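Local coordinates for ethylbenzene dehydrogenase alpha-subunit (Aromatoleum aromaticum, PDB 2IVF), which binds a molybdenum atom, two pterin guanine-nucleotide cofactors and an iron/sulfur cluster as a subunit of the molybdopterin oxidoreductase family, at residues Q181-F186 / H591-P596; G185-A190 / V213-N218; D597-V602 / F626-M631. All blocks are in the same frame, centred on the assembly; numbering follows the deposited sequence.

From the N terminus, the turn after helix 163-181 opens interactions 1 and 2, which share Gly185 and Phe186. Interaction 2 closes first: it brings 213-218 beside 185-190 over 22 intervening residues, mostly helix 197-210. Interaction 1 spans far more chain, joining 181-186 to 591-596 across 404 residues, and the short span of interaction 2 lies within it. Interaction 3 follows in series, pairing 597-602 with 626-631 over a 23-residue connection. None of the spans cross. Strand 186-188 lies next to strand 602-606, and the backbone link between Gly185 O and Gln601 N (2.8 Å) ties the first two contacts to the third.

Interaction 1: Q181-F186 / H591-P596; sequences QGSDGF and HIRPAP
Asp184 and Arg593 form a buried salt bridge in which one carboxylate oxygen receives two donors. Arg593 NE lies 2.9 Å from Asp184 OD1, on its syn lone pair, while Arg593 NH2 reaches the same OD1 at 3.0 Å, nearly in line with the C-O bond. The guanidinium thus grips side-on, and its plane and that of the carboxylate are 24° apart, nearly coplanar. A bend at chi3 (62°) turns NE toward the acid. The second oxygen is also held: Ala595 N donates to Asp184 OD2 at 3.0 Å with an almost straight N-H (171°), approaching from above the carboxylate plane. Three N-H groups therefore fix the rotation of the carboxylate and would be expected to stabilise its negative charge. At the guanidinium edge, Arg593 NH2 and the nearby Ser183 OG both hydrogen-bond to Asp211 O. Packing continues through Pro594, which follows a cis peptide bond; its CB touches Asp184 O at 3.4 Å, and its ring also rests on Trp549 of helix 546-553. In this molybdopterin oxidoreductase fold, it is a buried loop-to-loop contact, joining the 3-10 turn ahead of strand 186-188 to the loop that leads into strand 602-606.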
ATOM      1  N   GLN A 181     -10.577 -42.690  -2.766  1.00 26.86           N
ATOM      2  CA  GLN A 181      -9.195 -42.731  -2.276  1.00 27.22           C
ATOM      3  C   GLN A 181      -8.937 -42.192  -0.864  1.00 27.17           C
ATOM      4  O   GLN A 181      -7.780 -41.937  -0.504  1.00 27.08           O
ATOM      5  CB  GLN A 181      -8.313 -41.931  -3.230  1.00 26.63           C
ATOM      6  CG  GLN A 181      -8.593 -40.431  -3.249  1.00 27.39           C
ATOM      7  CD  GLN A 181      -7.629 -39.684  -4.115  1.00 26.94           C
ATOM      8  OE1 GLN A 181      -6.584 -40.219  -4.493  1.00 31.89           O
ATOM      9  NE2 GLN A 181      -7.957 -38.421  -4.439  1.00 27.86           N
ATOM     10  N   GLY A 182      -9.987 -42.009  -0.072  1.00 27.01           N
ATOM     11  CA  GLY A 182      -9.829 -41.426   1.259  1.00 26.77           C
ATOM     12  C   GLY A 182      -9.569 -39.945   1.232  1.00 26.33           C
ATOM     13  O   GLY A 182      -9.660 -39.288   0.186  1.00 26.90           O
ATOM     14  N   SER A 183      -9.163 -39.426   2.378  1.00 25.07           N
ATOM     15  CA  SER A 183      -9.188 -38.027   2.614  1.00 24.65           C
ATOM     16  C   SER A 183      -8.031 -37.272   1.944  1.00 24.86           C
ATOM     17  O   SER A 183      -8.058 -36.045   1.886  1.00 25.02           O
ATOM     18  CB  SER A 183      -9.232 -37.787   4.131  1.00 23.76           C
ATOM     19  OG  SER A 183      -7.991 -38.066   4.757  1.00 24.01           O
ATOM     20  N   ASP A 184      -7.016 -37.987   1.444  1.00 24.52           N
ATOM     21  CA  ASP A 184      -5.896 -37.325   0.750  1.00 25.33           C
ATOM     22  C   ASP A 184      -6.265 -36.555  -0.532  1.00 25.32           C
ATOM     23  O   ASP A 184      -5.459 -35.746  -1.027  1.00 25.39           O
ATOM     24  CB  ASP A 184      -4.759 -38.336   0.472  1.00 26.03           C
ATOM     25  CG  ASP A 184      -3.630 -38.279   1.520  1.00 27.93           C
ATOM     26  OD1 ASP A 184      -3.763 -37.525   2.516  1.00 27.62           O
ATOM     27  OD2 ASP A 184      -2.587 -38.973   1.307  1.00 28.60           O
ATOM     28  N   GLY A 185      -7.479 -36.757  -1.043  1.00 24.93           N
ATOM     29  CA  GLY A 185      -7.926 -36.082  -2.265  1.00 24.86           C
ATOM     30  C   GLY A 185      -8.336 -34.619  -2.145  1.00 25.21           C
ATOM     31  O   GLY A 185      -8.481 -33.934  -3.166  1.00 25.56           O
ATOM     32  N   PHE A 186      -8.495 -34.149  -0.902  1.00 24.61           N
ATOM     33  CA  PHE A 186      -8.946 -32.797  -0.598  1.00 23.65           C
ATOM     34  C   PHE A 186      -7.765 -31.974  -0.132  1.00 24.26           C
ATOM     35  O   PHE A 186      -7.040 -32.396   0.766  1.00 23.29           O
ATOM     36  CB  PHE A 186     -10.005 -32.803   0.519  1.00 23.79           C
ATOM     37  CG  PHE A 186     -10.521 -31.426   0.873  1.00 23.90           C
ATOM     38  CD1 PHE A 186     -11.585 -30.895   0.186  1.00 24.59           C
ATOM     39  CD2 PHE A 186      -9.993 -30.707   1.946  1.00 23.77           C
ATOM     40  CE1 PHE A 186     -12.077 -29.641   0.507  1.00 24.94           C
ATOM     41  CE2 PHE A 186     -10.460 -29.428   2.258  1.00 25.03           C
ATOM     42  CZ  PHE A 186     -11.497 -28.900   1.551  1.00 24.92           C
ATOM     43  N   HIS A 591       4.071 -35.917   6.542  1.00 28.16           N
ATOM     44  CA  HIS A 591       4.632 -34.753   5.827  1.00 27.47           C
ATOM     45  C   HIS A 591       4.365 -34.814   4.330  1.00 26.97           C
ATOM     46  O   HIS A 591       4.103 -33.830   3.692  1.00 26.35           O
ATOM     47  CB  HIS A 591       6.162 -34.672   6.016  1.00 27.65           C
ATOM     48  CG  HIS A 591       6.593 -34.536   7.444  1.00 27.95           C
ATOM     49  ND1 HIS A 591       6.143 -33.517   8.253  1.00 32.03           N
ATOM     50  CD2 HIS A 591       7.406 -35.299   8.211  1.00 28.71           C
ATOM     51  CE1 HIS A 591       6.685 -33.647   9.455  1.00 33.34           C
ATOM     52  NE2 HIS A 591       7.441 -34.734   9.458  1.00 31.54           N
ATOM     53  N   ILE A 592       4.497 -35.987   3.742  1.00 26.64           N
ATOM     54  CA  ILE A 592       4.387 -36.094   2.295  1.00 26.72           C
ATOM     55  C   ILE A 592       2.951 -36.453   1.882  1.00 26.42           C
ATOM     56  O   ILE A 592       2.651 -37.572   1.594  1.00 25.73           O
ATOM     57  CB  ILE A 592       5.414 -37.089   1.758  1.00 26.73           C
ATOM     58  CG1 ILE A 592       6.817 -36.535   2.054  1.00 27.57           C
ATOM     59  CG2 ILE A 592       5.207 -37.291   0.229  1.00 27.29           C
ATOM     60  CD1 ILE A 592       7.907 -37.535   2.082  1.00 26.26           C
ATOM     61  N   ARG A 593       2.091 -35.443   1.860  1.00 26.07           N
ATOM     62  CA  ARG A 593       0.668 -35.589   1.567  1.00 26.36           C
ATOM     63  C   ARG A 593       0.263 -34.486   0.597  1.00 26.18           C
ATOM     64  O   ARG A 593       0.857 -33.389   0.642  1.00 25.02           O
ATOM     65  CB  ARG A 593      -0.182 -35.434   2.841  1.00 26.16           C
ATOM     66  CG  ARG A 593       0.114 -36.426   3.929  1.00 26.73           C
ATOM     67  CD  ARG A 593      -0.815 -36.280   5.128  1.00 27.32           C
ATOM     68  NE  ARG A 593      -2.233 -36.524   4.802  1.00 29.37           N
ATOM     69  CZ  ARG A 593      -3.260 -36.003   5.486  1.00 28.09           C
ATOM     70  NH1 ARG A 593      -3.047 -35.233   6.555  1.00 28.79           N
ATOM     71  NH2 ARG A 593      -4.509 -36.251   5.123  1.00 24.06           N
ATOM     72  N   PRO A 594      -0.683 -34.786  -0.319  1.00 26.35           N
ATOM     73  CA  PRO A 594      -1.204 -36.134  -0.535  1.00 26.90           C
ATOM     74  C   PRO A 594      -0.100 -37.111  -0.886  1.00 27.53           C
ATOM     75  O   PRO A 594       0.871 -36.727  -1.507  1.00 27.33           O
ATOM     76  CB  PRO A 594      -2.132 -36.004  -1.752  1.00 27.14           C
ATOM     77  CG  PRO A 594      -2.331 -34.583  -1.998  1.00 26.36           C
ATOM     78  CD  PRO A 594      -1.304 -33.796  -1.219  1.00 26.78           C
ATOM     79  N   ALA A 595      -0.250 -38.366  -0.481  1.00 27.72           N
ATOM     80  CA  ALA A 595       0.755 -39.356  -0.782  1.00 28.57           C
ATOM     81  C   ALA A 595       0.977 -39.349  -2.318  1.00 29.58           C
ATOM     82  O   ALA A 595       0.037 -39.089  -3.087  1.00 29.26           O
ATOM     83  CB  ALA A 595       0.304 -40.733  -0.288  1.00 28.71           C
ATOM     84  N   PRO A 596       2.220 -39.593  -2.771  1.00 30.84           N
ATOM     85  CA  PRO A 596       2.514 -39.682  -4.217  1.00 30.78           C
ATOM     86  C   PRO A 596       1.628 -40.595  -5.046  1.00 30.87           C
ATOM     87  O   PRO A 596       1.479 -40.365  -6.238  1.00 31.09           O
ATOM     88  CB  PRO A 596       3.968 -40.150  -4.227  1.00 30.65           C
ATOM     89  CG  PRO A 596       4.532 -39.421  -3.034  1.00 31.46           C
ATOM     90  CD  PRO A 596       3.465 -39.719  -1.988  1.00 30.94           C
TER

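Interaction 2: G185-A190 / V213-N218; sequences GFILDA and VSPDIN
The side chains of Asp189 and Pro215 cross at about a right angle, with Asp189 OD1 3.8 Å from Pro215 CB at the ring. CG of Asp189 stands anti to the backbone N (chi1 -174°), beside the carbonyl carbon, and from there OD1 meets the proline. OD1 also forms a salt bridge with Lys614, and OD2 a hydrogen bond with Tyr603 OH. Ile187 CG2 comes within 3.7 Å of Pro215 CD, again with the side chains crossing at about a right angle. The backbones run almost parallel here, 10° apart, and join in a single bridge at Ile187 and Val213. Val213 N donates to Phe186 O at 3.0 Å, tilted 23° from the carbonyl plane, and Leu188 N donates to Val213 O at 2.9 Å. CA-H...O contacts add to this pair, as from Ser214 CA to Leu188 O at 3.3 Å. Ser214 OG, however, is buried with no partner in the model. Farther on, Ile217 CD1 presses against Ala190 O at 3.2 Å, an oxygen that also accepts from Arg613. Asp216 N-caps the helix starting at Ile217; its OD1 takes a weak bond from Asn218 N and also accepts from Val219 N, while OD2 is hydrogen-bonded to Tyr954 OH and Met957 N. Helix 197-210 links the two nearly parallel segments, much as in a beta-alpha-beta crossover, though they meet in a single bridge. That helix packs against Phe186, Leu188 and Ser214, helix 546-553 sets Trp549 on Ile187, Asp189 and Pro215, and strand 602-606 flanks strand 186-188.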
ATOM      1  N   GLY A 185      -7.479 -36.757  -1.043  1.00 24.93           N
ATOM      2  CA  GLY A 185      -7.926 -36.082  -2.265  1.00 24.86           C
ATOM      3  C   GLY A 185      -8.336 -34.619  -2.145  1.00 25.21           C
ATOM      4  O   GLY A 185      -8.481 -33.934  -3.166  1.00 25.56           O
ATOM      5  N   PHE A 186      -8.495 -34.149  -0.902  1.00 24.61           N
ATOM      6  CA  PHE A 186      -8.946 -32.797  -0.598  1.00 23.65           C
ATOM      7  C   PHE A 186      -7.765 -31.974  -0.132  1.00 24.26           C
ATOM      8  O   PHE A 186      -7.040 -32.396   0.766  1.00 23.29           O
ATOM      9  CB  PHE A 186     -10.005 -32.803   0.519  1.00 23.79           C
ATOM     10  CG  PHE A 186     -10.521 -31.426   0.873  1.00 23.90           C
ATOM     11  CD1 PHE A 186     -11.585 -30.895   0.186  1.00 24.59           C
ATOM     12  CD2 PHE A 186      -9.993 -30.707   1.946  1.00 23.77           C
ATOM     13  CE1 PHE A 186     -12.077 -29.641   0.507  1.00 24.94           C
ATOM     14  CE2 PHE A 186     -10.460 -29.428   2.258  1.00 25.03           C
ATOM     15  CZ  PHE A 186     -11.497 -28.900   1.551  1.00 24.92           C
ATOM     16  N   ILE A 187      -7.593 -30.794  -0.737  1.00 22.67           N
ATOM     17  CA  ILE A 187      -6.510 -29.902  -0.411  1.00 23.85           C
ATOM     18  C   ILE A 187      -7.071 -28.547  -0.191  1.00 23.42           C
ATOM     19  O   ILE A 187      -7.686 -27.981  -1.083  1.00 24.26           O
ATOM     20  CB  ILE A 187      -5.433 -29.843  -1.556  1.00 23.42           C
ATOM     21  CG1 ILE A 187      -4.999 -31.259  -1.888  1.00 25.68           C
ATOM     22  CG2 ILE A 187      -4.181 -28.988  -1.161  1.00 22.86           C
ATOM     23  CD1 ILE A 187      -4.018 -31.275  -2.971  1.00 27.70           C
ATOM     24  N   LEU A 188      -6.902 -28.035   1.024  1.00 22.22           N
ATOM     25  CA  LEU A 188      -7.128 -26.637   1.291  1.00 22.36           C
ATOM     26  C   LEU A 188      -5.733 -26.047   1.238  1.00 21.77           C
ATOM     27  O   LEU A 188      -4.943 -26.177   2.171  1.00 20.59           O
ATOM     28  CB  LEU A 188      -7.759 -26.432   2.658  1.00 23.44           C
ATOM     29  CG  LEU A 188      -7.910 -24.993   3.139  1.00 23.69           C
ATOM     30  CD1 LEU A 188      -8.511 -24.064   2.065  1.00 25.66           C
ATOM     31  CD2 LEU A 188      -8.763 -24.995   4.433  1.00 24.39           C
ATOM     32  N   ASP A 189      -5.423 -25.417   0.130  1.00 20.70           N
ATOM     33  CA  ASP A 189      -4.036 -25.058  -0.152  1.00 20.87           C
ATOM     34  C   ASP A 189      -3.682 -23.779   0.558  1.00 21.60           C
ATOM     35  O   ASP A 189      -4.050 -22.717   0.099  1.00 21.03           O
ATOM     36  CB  ASP A 189      -3.903 -24.889  -1.645  1.00 20.43           C
ATOM     37  CG  ASP A 189      -2.470 -24.653  -2.090  1.00 22.86           C
ATOM     38  OD1 ASP A 189      -1.568 -24.575  -1.213  1.00 26.78           O
ATOM     39  OD2 ASP A 189      -2.263 -24.549  -3.322  1.00 24.49           O
ATOM     40  N   ALA A 190      -2.960 -23.883   1.661  1.00 21.26           N
ATOM     41  CA  ALA A 190      -2.227 -22.754   2.224  1.00 21.41           C
ATOM     42  C   ALA A 190      -3.126 -21.504   2.360  1.00 22.64           C
ATOM     43  O   ALA A 190      -2.752 -20.414   1.918  1.00 23.52           O
ATOM     44  CB  ALA A 190      -0.905 -22.440   1.359  1.00 20.72           C
ATOM     45  N   VAL A 213      -5.777 -32.236   3.429  1.00 22.95           N
ATOM     46  CA  VAL A 213      -4.384 -31.857   3.378  1.00 23.32           C
ATOM     47  C   VAL A 213      -4.337 -30.349   3.315  1.00 23.05           C
ATOM     48  O   VAL A 213      -5.061 -29.751   2.524  1.00 21.96           O
ATOM     49  CB  VAL A 213      -3.677 -32.437   2.135  1.00 23.60           C
ATOM     50  CG1 VAL A 213      -2.212 -32.027   2.163  1.00 24.94           C
ATOM     51  CG2 VAL A 213      -3.855 -33.956   2.089  1.00 24.39           C
ATOM     52  N   SER A 214      -3.568 -29.733   4.210  1.00 23.48           N
ATOM     53  CA  SER A 214      -3.434 -28.276   4.224  1.00 24.66           C
ATOM     54  C   SER A 214      -1.949 -27.867   4.151  1.00 24.63           C
ATOM     55  O   SER A 214      -1.268 -27.748   5.180  1.00 24.90           O
ATOM     56  CB  SER A 214      -4.082 -27.639   5.453  1.00 25.86           C
ATOM     57  OG  SER A 214      -5.309 -28.266   5.833  1.00 30.39           O
ATOM     58  N   PRO A 215      -1.423 -27.701   2.937  1.00 24.66           N
ATOM     59  CA  PRO A 215      -0.087 -27.186   2.820  1.00 24.42           C
ATOM     60  C   PRO A 215       0.160 -25.959   3.689  1.00 24.85           C
ATOM     61  O   PRO A 215      -0.726 -25.078   3.830  1.00 24.07           O
ATOM     62  CB  PRO A 215       0.013 -26.877   1.329  1.00 25.33           C
ATOM     63  CG  PRO A 215      -0.789 -27.954   0.690  1.00 24.11           C
ATOM     64  CD  PRO A 215      -1.966 -28.095   1.617  1.00 24.37           C
ATOM     65  N   ASP A 216       1.326 -25.945   4.318  1.00 24.69           N
ATOM     66  CA  ASP A 216       1.699 -24.892   5.328  1.00 24.91           C
ATOM     67  C   ASP A 216       1.697 -23.490   4.743  1.00 25.29           C
ATOM     68  O   ASP A 216       2.459 -23.216   3.830  1.00 25.84           O
ATOM     69  CB  ASP A 216       3.085 -25.202   5.860  1.00 25.08           C
ATOM     70  CG  ASP A 216       3.462 -24.400   7.063  1.00 25.03           C
ATOM     71  OD1 ASP A 216       3.386 -23.154   7.030  1.00 24.37           O
ATOM     72  OD2 ASP A 216       3.896 -25.035   8.056  1.00 26.51           O
ATOM     73  N   ILE A 217       0.847 -22.616   5.269  1.00 24.63           N
ATOM     74  CA  ILE A 217       0.677 -21.274   4.743  1.00 24.95           C
ATOM     75  C   ILE A 217       2.014 -20.532   4.719  1.00 24.91           C
ATOM     76  O   ILE A 217       2.400 -19.976   3.720  1.00 23.54           O
ATOM     77  CB  ILE A 217      -0.393 -20.478   5.542  1.00 25.07           C
ATOM     78  CG1 ILE A 217      -0.366 -18.973   5.201  1.00 25.35           C
ATOM     79  CG2 ILE A 217      -0.219 -20.646   7.055  1.00 27.49           C
ATOM     80  CD1 ILE A 217      -0.780 -18.662   3.772  1.00 24.33           C
ATOM     81  N   ASN A 218       2.737 -20.527   5.834  1.00 25.48           N
ATOM     82  CA  ASN A 218       3.944 -19.697   5.914  1.00 26.88           C
ATOM     83  C   ASN A 218       5.089 -20.139   5.048  1.00 25.39           C
ATOM     84  O   ASN A 218       5.801 -19.312   4.484  1.00 25.02           O
ATOM     85  CB  ASN A 218       4.397 -19.568   7.358  1.00 28.27           C
ATOM     86  CG  ASN A 218       3.808 -18.391   7.978  1.00 36.40           C
ATOM     87  OD1 ASN A 218       2.638 -18.397   8.370  1.00 45.10           O
ATOM     88  ND2 ASN A 218       4.564 -17.298   7.968  1.00 43.84           N
TER

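Interaction 3: D597-V602 / F626-M631; sequences DKTPQV and FPKLKM
Gln601 O is gripped by two successive backbone N-H groups of the 626-631 segment. Lys630 N approaches at 2.8 Å in the carbonyl plane, on a lone pair, although its N-H is bent (132°). Met631 N binds the same Gln601 O at 3.1 Å, straighter and more nearly in line with the carbonyl. Sharing one acceptor between neighbours accompanies the helical backbone angles of Lys630, which turn the chain just before the extended strand begins. Val602 and Met631 then form a parallel bridge, supported by a CA-H...O contact from Val602 CA to Met631 O at 3.4 Å. Their side chains lie side by side and point the same way, with Val602 CG1 4.1 Å from Met631 CG; CG of Met631 is anti to its backbone N (chi1 170°). Ahead of the bridge, Leu629 sends CD2 against Pro600, 3.6 Å from Pro600 O and 4.0 Å from Pro600 CB. Nearer the surface, Thr599 CG2 touches Lys628 CB at 3.9 Å, while the chain of Lys628, extended beyond CG, takes NZ to a hydrogen bond with His553 O. Ser173 of helix 163-181 lies against both Val602 and Met631. Strands 602-606 and 631-636 start together here as neighbours in the mixed sheet, and the helices between them, 610-613 and 617-625, complete a beta-alpha-beta crossover.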
ATOM      1  N   ASP A 597       1.032 -41.617  -4.451  1.00 30.92           N
ATOM      2  CA  ASP A 597       0.141 -42.469  -5.219  1.00 31.33           C
ATOM      3  C   ASP A 597      -1.325 -42.057  -5.081  1.00 31.34           C
ATOM      4  O   ASP A 597      -2.200 -42.719  -5.592  1.00 31.50           O
ATOM      5  CB  ASP A 597       0.344 -43.950  -4.865  1.00 31.87           C
ATOM      6  CG  ASP A 597       0.231 -44.224  -3.378  1.00 33.77           C
ATOM      7  OD1 ASP A 597      -0.086 -43.300  -2.586  1.00 33.57           O
ATOM      8  OD2 ASP A 597       0.464 -45.383  -3.005  1.00 38.00           O
ATOM      9  N   LYS A 598      -1.605 -40.963  -4.388  1.00 30.98           N
ATOM     10  CA  LYS A 598      -2.944 -40.408  -4.402  1.00 31.09           C
ATOM     11  C   LYS A 598      -2.978 -39.288  -5.460  1.00 31.48           C
ATOM     12  O   LYS A 598      -1.929 -38.764  -5.871  1.00 31.16           O
ATOM     13  CB  LYS A 598      -3.290 -39.823  -3.019  1.00 31.41           C
ATOM     14  CG  LYS A 598      -3.234 -40.838  -1.869  1.00 30.78           C
ATOM     15  CD  LYS A 598      -4.314 -41.908  -2.002  1.00 31.93           C
ATOM     16  CE  LYS A 598      -4.330 -42.849  -0.793  1.00 31.60           C
ATOM     17  NZ  LYS A 598      -5.359 -43.900  -0.950  1.00 29.71           N
ATOM     18  N   THR A 599      -4.181 -38.908  -5.870  1.00 31.23           N
ATOM     19  CA  THR A 599      -4.383 -37.806  -6.805  1.00 30.65           C
ATOM     20  C   THR A 599      -5.206 -36.727  -6.138  1.00 30.01           C
ATOM     21  O   THR A 599      -6.334 -36.986  -5.710  1.00 30.57           O
ATOM     22  CB  THR A 599      -5.218 -38.250  -8.004  1.00 30.99           C
ATOM     23  OG1 THR A 599      -4.773 -39.522  -8.444  1.00 31.72           O
ATOM     24  CG2 THR A 599      -5.107 -37.253  -9.123  1.00 31.76           C
ATOM     25  N   PRO A 600      -4.681 -35.512  -6.068  1.00 28.96           N
ATOM     26  CA  PRO A 600      -5.553 -34.444  -5.591  1.00 28.33           C
ATOM     27  C   PRO A 600      -6.782 -34.335  -6.499  1.00 27.64           C
ATOM     28  O   PRO A 600      -6.635 -34.425  -7.725  1.00 27.15           O
ATOM     29  CB  PRO A 600      -4.694 -33.185  -5.715  1.00 28.72           C
ATOM     30  CG  PRO A 600      -3.391 -33.591  -6.199  1.00 29.31           C
ATOM     31  CD  PRO A 600      -3.345 -35.040  -6.457  1.00 29.10           C
ATOM     32  N   GLN A 601      -7.975 -34.203  -5.909  1.00 26.01           N
ATOM     33  CA  GLN A 601      -9.224 -34.146  -6.699  1.00 26.03           C
ATOM     34  C   GLN A 601     -10.107 -32.955  -6.393  1.00 24.94           C
ATOM     35  O   GLN A 601     -10.860 -32.514  -7.260  1.00 24.43           O
ATOM     36  CB  GLN A 601     -10.041 -35.421  -6.548  1.00 26.07           C
ATOM     37  CG  GLN A 601      -9.298 -36.638  -7.085  1.00 27.07           C
ATOM     38  CD  GLN A 601     -10.197 -37.680  -7.648  1.00 30.29           C
ATOM     39  OE1 GLN A 601     -11.193 -38.079  -7.030  1.00 39.00           O
ATOM     40  NE2 GLN A 601      -9.854 -38.155  -8.834  1.00 34.71           N
ATOM     41  N   VAL A 602     -10.043 -32.476  -5.156  1.00 24.04           N
ATOM     42  CA  VAL A 602     -10.839 -31.321  -4.718  1.00 22.76           C
ATOM     43  C   VAL A 602      -9.934 -30.281  -4.077  1.00 23.11           C
ATOM     44  O   VAL A 602      -9.148 -30.571  -3.176  1.00 22.46           O
ATOM     45  CB  VAL A 602     -11.975 -31.749  -3.785  1.00 22.88           C
ATOM     46  CG1 VAL A 602     -12.825 -30.539  -3.366  1.00 20.54           C
ATOM     47  CG2 VAL A 602     -12.821 -32.770  -4.466  1.00 21.63           C
ATOM     48  N   PHE A 626      -4.472 -28.573 -12.401  1.00 24.61           N
ATOM     49  CA  PHE A 626      -5.874 -28.408 -12.758  1.00 25.12           C
ATOM     50  C   PHE A 626      -6.470 -29.582 -13.525  1.00 24.65           C
ATOM     51  O   PHE A 626      -7.580 -30.003 -13.185  1.00 24.92           O
ATOM     52  CB  PHE A 626      -6.125 -27.079 -13.480  1.00 26.22           C
ATOM     53  CG  PHE A 626      -5.932 -25.861 -12.632  1.00 26.69           C
ATOM     54  CD1 PHE A 626      -5.766 -25.937 -11.253  1.00 28.53           C
ATOM     55  CD2 PHE A 626      -5.940 -24.600 -13.231  1.00 28.96           C
ATOM     56  CE1 PHE A 626      -5.618 -24.790 -10.490  1.00 28.38           C
ATOM     57  CE2 PHE A 626      -5.796 -23.464 -12.486  1.00 27.70           C
ATOM     58  CZ  PHE A 626      -5.626 -23.541 -11.129  1.00 27.93           C
ATOM     59  N   PRO A 627      -5.765 -30.139 -14.548  1.00 25.08           N
ATOM     60  CA  PRO A 627      -6.266 -31.312 -15.237  1.00 25.06           C
ATOM     61  C   PRO A 627      -6.589 -32.531 -14.357  1.00 24.81           C
ATOM     62  O   PRO A 627      -7.394 -33.362 -14.764  1.00 24.37           O
ATOM     63  CB  PRO A 627      -5.146 -31.626 -16.247  1.00 25.18           C
ATOM     64  CG  PRO A 627      -4.611 -30.294 -16.554  1.00 25.85           C
ATOM     65  CD  PRO A 627      -4.528 -29.669 -15.196  1.00 25.35           C
ATOM     66  N   LYS A 628      -6.005 -32.629 -13.167  1.00 23.86           N
ATOM     67  CA  LYS A 628      -6.275 -33.781 -12.291  1.00 24.20           C
ATOM     68  C   LYS A 628      -7.464 -33.486 -11.391  1.00 24.06           C
ATOM     69  O   LYS A 628      -8.054 -34.377 -10.820  1.00 23.87           O
ATOM     70  CB  LYS A 628      -5.084 -34.039 -11.380  1.00 25.00           C
ATOM     71  CG  LYS A 628      -3.829 -34.494 -12.047  1.00 26.59           C
ATOM     72  CD  LYS A 628      -2.605 -34.150 -11.150  1.00 25.27           C
ATOM     73  CE  LYS A 628      -1.363 -34.808 -11.726  1.00 28.93           C
ATOM     74  NZ  LYS A 628      -0.198 -34.889 -10.827  1.00 27.83           N
ATOM     75  N   LEU A 629      -7.780 -32.210 -11.244  1.00 23.63           N
ATOM     76  CA  LEU A 629      -8.782 -31.775 -10.275  1.00 23.52           C
ATOM     77  C   LEU A 629     -10.185 -31.880 -10.833  1.00 23.38           C
ATOM     78  O   LEU A 629     -10.462 -31.343 -11.915  1.00 23.97           O
ATOM     79  CB  LEU A 629      -8.509 -30.331  -9.836  1.00 22.32           C
ATOM     80  CG  LEU A 629      -7.239 -30.092  -9.016  1.00 20.98           C
ATOM     81  CD1 LEU A 629      -7.108 -28.635  -8.754  1.00 20.37           C
ATOM     82  CD2 LEU A 629      -7.303 -30.869  -7.679  1.00 19.26           C
ATOM     83  N   LYS A 630     -11.053 -32.562 -10.079  1.00 23.79           N
ATOM     84  CA  LYS A 630     -12.486 -32.693 -10.400  1.00 23.75           C
ATOM     85  C   LYS A 630     -13.273 -31.449  -9.954  1.00 23.85           C
ATOM     86  O   LYS A 630     -14.301 -31.104 -10.562  1.00 24.22           O
ATOM     87  CB  LYS A 630     -13.089 -33.900  -9.691  1.00 25.11           C
ATOM     88  CG  LYS A 630     -12.567 -35.238 -10.190  1.00 30.08           C
ATOM     89  CD  LYS A 630     -13.130 -35.655 -11.564  1.00 33.99           C
ATOM     90  CE  LYS A 630     -14.466 -36.401 -11.438  1.00 36.47           C
ATOM     91  NZ  LYS A 630     -15.040 -36.920 -12.739  1.00 38.71           N
ATOM     92  N   MET A 631     -12.819 -30.813  -8.880  1.00 22.18           N
ATOM     93  CA  MET A 631     -13.510 -29.630  -8.350  1.00 22.08           C
ATOM     94  C   MET A 631     -12.531 -28.629  -7.826  1.00 21.85           C
ATOM     95  O   MET A 631     -11.711 -28.920  -6.942  1.00 21.26           O
ATOM     96  CB  MET A 631     -14.472 -30.037  -7.228  1.00 20.93           C
ATOM     97  CG  MET A 631     -15.076 -28.921  -6.427  1.00 21.69           C
ATOM     98  SD  MET A 631     -16.118 -27.838  -7.424  1.00 22.85           S
ATOM     99  CE  MET A 631     -17.418 -29.019  -7.929  1.00 19.96           C
TER